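Local coordinates for protein putative oxidoreductase (Mycobacterium avium, PDB 3QHA) that probably catalyses the NAD(P)-dependent oxidation of a hydroxy acid, as relatives in the 3-hydroxyisobutyrate dehydrogenase family do, at residues Q210-G213 with R214-H218; S105-D109 with T110-E114. All coordinates share one frame; numbering follows the deposited sequence.

Interaction 1. Residues Q210-G213 with R214-H218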
# COMPACT_ATOMS: atom_id res chain seq x y z
N GLN B 210 3.21 -1.63 17.00
CA GLN B 210 3.98 -0.45 16.58
C GLN B 210 5.05 -0.85 15.56
O GLN B 210 5.18 -0.21 14.51
CB GLN B 210 4.65 0.24 17.78
CG GLN B 210 3.69 0.88 18.78
CD GLN B 210 4.39 1.41 20.02
OE1 GLN B 210 5.37 2.14 19.93
NE2 GLN B 210 3.88 1.03 21.18
N ALA B 211 5.78 -1.91 15.87
CA ALA B 211 6.84 -2.42 14.99
C ALA B 211 6.28 -2.95 13.67
O ALA B 211 6.86 -2.69 12.61
CB ALA B 211 7.65 -3.52 15.70
N LEU B 212 5.17 -3.67 13.74
CA LEU B 212 4.52 -4.21 12.54
C LEU B 212 4.15 -3.09 11.58
O LEU B 212 4.36 -3.20 10.37
CB LEU B 212 3.27 -5.02 12.90
CG LEU B 212 2.42 -5.52 11.71
CD1 LEU B 212 3.25 -6.41 10.79
CD2 LEU B 212 1.17 -6.24 12.19
N GLY B 213 3.59 -2.01 12.12
CA GLY B 213 3.23 -0.84 11.32
C GLY B 213 4.44 -0.19 10.68
O GLY B 213 4.41 0.16 9.50
N ARG B 214 5.52 -0.04 11.44
CA ARG B 214 6.75 0.54 10.90
C ARG B 214 7.29 -0.29 9.72
O ARG B 214 7.69 0.27 8.71
CB ARG B 214 7.83 0.73 11.99
CG ARG B 214 7.61 1.99 12.83
CD ARG B 214 8.79 2.34 13.76
NE ARG B 214 9.32 1.19 14.49
CZ ARG B 214 8.89 0.77 15.68
NH1 ARG B 214 7.89 1.37 16.32
NH2 ARG B 214 9.46 -0.29 16.25
N VAL B 215 7.25 -1.62 9.85
CA VAL B 215 7.71 -2.50 8.77
C VAL B 215 6.82 -2.35 7.53
O VAL B 215 7.33 -2.23 6.42
CB VAL B 215 7.75 -3.98 9.20
CG1 VAL B 215 8.07 -4.88 8.02
CG2 VAL B 215 8.77 -4.17 10.31
N VAL B 216 5.51 -2.35 7.74
CA VAL B 216 4.55 -2.22 6.64
C VAL B 216 4.80 -0.94 5.85
O VAL B 216 4.96 -0.98 4.63
CB VAL B 216 3.09 -2.23 7.16
CG1 VAL B 216 2.11 -1.85 6.04
CG2 VAL B 216 2.74 -3.60 7.73
N ARG B 217 4.84 0.20 6.54
CA ARG B 217 5.00 1.49 5.89
C ARG B 217 6.36 1.61 5.21
O ARG B 217 6.45 2.14 4.10
CB ARG B 217 4.80 2.63 6.89
CG ARG B 217 3.37 2.73 7.41
CD ARG B 217 3.17 3.96 8.28
NE ARG B 217 3.79 3.80 9.60
CZ ARG B 217 3.23 3.17 10.64
NH1 ARG B 217 2.03 2.61 10.54
NH2 ARG B 217 3.89 3.10 11.79
N HIS B 218 7.41 1.11 5.85
CA HIS B 218 8.75 1.19 5.26
C HIS B 218 8.83 0.38 3.97
O HIS B 218 9.33 0.87 2.96
CB HIS B 218 9.82 0.69 6.23
CG HIS B 218 11.18 0.65 5.62
ND1 HIS B 218 11.95 1.78 5.43
CD2 HIS B 218 11.91 -0.38 5.13
CE1 HIS B 218 13.09 1.44 4.86
NE2 HIS B 218 13.09 0.14 4.67
O HOH W 1 3.05 1.39 13.74
O HOH W 2 7.93 2.03 19.03
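Arg-214 and Arg-217 both fold back over the preceding turn of helix 209-223, in the all-helical C-terminal half of this 3-hydroxyisobutyrate dehydrogenase-like fold. Four backbone hydrogen bonds, each from N of residue i+4 to O of residue i, build the turn; the last, Arg-217 N to Gly-213 O at 3.0 Å, is close to straight (175° at the hydrogen). Within the turn the apolar contact is slight: Leu-212 CD1 lies 4.2 Å from Val-216 CG2. Ala-211 packs on Ile-169 and Leu-212 on Met-230, both of the second subunit.

The guanidinium of Arg-214, its chain bent at chi3 (-46°), lays one face over Gln-210 O and Ala-211 CA, the CA 3.6 Å above the plane and toward its rim. Arg-217 bends likewise and turns one face of its guanidinium to Gly-213 O, which lies 3.4 Å from the plane, over its centre. Arg-217 NH1 hydrogen-bonds to Gly-227 O and Met-230 O of the second subunit.

Two waters bridge the segments. One joins Gln-210 OE1 to Arg-214 NH1, weakly at the arginine. The other, in the plane of the Arg-217 guanidinium, accepts from Arg-217 NH2 at 2.7 Å and donates to Gln-210 O.

Interaction 2. Residues S105-D109 with T110-E114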
# COMPACT_ATOMS: atom_id res chain seq x y z
N SER B 105 -15.54 16.38 -4.42
CA SER B 105 -16.01 15.60 -3.27
C SER B 105 -16.88 14.43 -3.72
O SER B 105 -17.22 14.31 -4.90
CB SER B 105 -16.76 16.49 -2.29
OG SER B 105 -17.79 17.21 -2.94
N THR B 106 -17.23 13.57 -2.77
CA THR B 106 -17.94 12.34 -3.08
C THR B 106 -19.33 12.59 -3.65
O THR B 106 -20.13 13.33 -3.08
CB THR B 106 -18.05 11.43 -1.84
OG1 THR B 106 -16.73 11.16 -1.34
CG2 THR B 106 -18.73 10.12 -2.20
N ILE B 107 -19.58 11.97 -4.80
CA ILE B 107 -20.89 11.94 -5.43
C ILE B 107 -21.13 10.54 -6.00
O ILE B 107 -20.19 9.76 -6.17
CB ILE B 107 -21.03 13.00 -6.55
CG1 ILE B 107 -19.95 12.81 -7.64
CG2 ILE B 107 -20.95 14.40 -5.96
CD1 ILE B 107 -19.92 13.92 -8.67
N SER B 108 -22.40 10.21 -6.25
CA SER B 108 -22.74 8.99 -6.98
C SER B 108 -22.35 9.22 -8.44
O SER B 108 -22.27 10.37 -8.88
CB SER B 108 -24.24 8.71 -6.87
OG SER B 108 -25.00 9.71 -7.55
N ASP B 109 -22.09 8.15 -9.20
CA ASP B 109 -21.64 8.33 -10.59
C ASP B 109 -22.75 8.88 -11.51
O ASP B 109 -22.45 9.55 -12.49
CB ASP B 109 -20.98 7.07 -11.17
CG ASP B 109 -21.96 5.94 -11.42
OD1 ASP B 109 -21.84 5.28 -12.48
OD2 ASP B 109 -22.83 5.68 -10.56
N THR B 110 -24.01 8.61 -11.18
CA THR B 110 -25.13 9.18 -11.94
C THR B 110 -25.34 10.68 -11.67
O THR B 110 -25.92 11.37 -12.50
CB THR B 110 -26.45 8.41 -11.70
OG1 THR B 110 -26.55 8.04 -10.32
CG2 THR B 110 -26.50 7.15 -12.57
N THR B 111 -24.88 11.17 -10.52
CA THR B 111 -25.01 12.59 -10.19
C THR B 111 -24.28 13.48 -11.19
O THR B 111 -24.81 14.50 -11.62
CB THR B 111 -24.49 12.90 -8.77
OG1 THR B 111 -25.35 12.29 -7.80
CG2 THR B 111 -24.44 14.40 -8.51
N ALA B 112 -23.07 13.08 -11.56
CA ALA B 112 -22.25 13.84 -12.51
C ALA B 112 -22.92 13.92 -13.87
O ALA B 112 -22.98 14.99 -14.49
CB ALA B 112 -20.86 13.23 -12.64
N VAL B 113 -23.43 12.78 -14.34
CA VAL B 113 -24.15 12.70 -15.61
C VAL B 113 -25.40 13.59 -15.60
O VAL B 113 -25.65 14.32 -16.57
CB VAL B 113 -24.57 11.25 -15.93
CG1 VAL B 113 -25.42 11.19 -17.19
CG2 VAL B 113 -23.34 10.36 -16.08
N GLU B 114 -26.17 13.53 -14.52
CA GLU B 114 -27.41 14.30 -14.39
C GLU B 114 -27.18 15.81 -14.49
O GLU B 114 -27.85 16.49 -15.27
CB GLU B 114 -28.11 14.01 -13.07
CG GLU B 114 -28.90 12.72 -13.05
CD GLU B 114 -29.68 12.54 -11.77
OE1 GLU B 114 -29.48 11.52 -11.08
OE2 GLU B 114 -30.49 13.44 -11.43
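Ser-108 and Thr-111 turn their hydroxyls to each other at the start of helix 109-119, where a loop of the Rossmann-type nucleotide-binding domain runs from strand 100-103 into the helix. Ser-108 OG is placed between its own backbone N and carbonyl carbon (chi1 67°), which swings it over the first turn. Thr-111 OG1 stands beside its backbone N (chi1 -68°) and lies 2.6 Å from Ser-108 OG, a short hydroxyl-hydroxyl hydrogen bond. Asp-81 OD1 hydrogen-bonds to both Thr-111 OG1 and Ser-108 N, tying the pair to helix 81-92, which also offers Thr-111 OG1 a weak hydrogen bond from Arg-85.

The backbone closes the same turn: Thr-111 N donates to Ser-108 O at 3.2 Å, a bent bond (137° at the hydrogen) that approaches from above the carbonyl plane.

Ile-107 points its CB toward the helix, 4.1 Å from Thr-111 CB, while CG1 carries CD1 on to Ala-112; Val-84, Thr-178 and Asp-128 surround it. Asp-109 curls its carboxylate to bring OD2 3.2 Å from Thr-110 N, and OD1 makes a long, weak ion pair with Arg-179. One turn along, Val-113 CG2 rests 3.8 Å from Asp-109 O.

How the interactions relate
From the N terminus, interaction 2 comes first: residues 105-114 make the passage from strand 100-103 into helix 109-119, within the Rossmann-type domain. Strand 125-132 follows, and the chain completes the sheet before entering the long helix 176-204 that leads to the C-terminal helices. Interaction 1 then lies within helix 209-223. Each is a local contact between adjoining segments, so neither closes a long loop; they stand in series, without nesting or crossing. The centres of interactions 1 and 2 are about 37 Å apart. Their nearest atoms are about 23 Å apart, and they lie on opposite sides of the chain's centre. Both touch the second subunit: Thr-106 and Asp-109 pack on its Leu-261 and Leu-265, whereas His-218 hydrogen-bonds to its Glu-142.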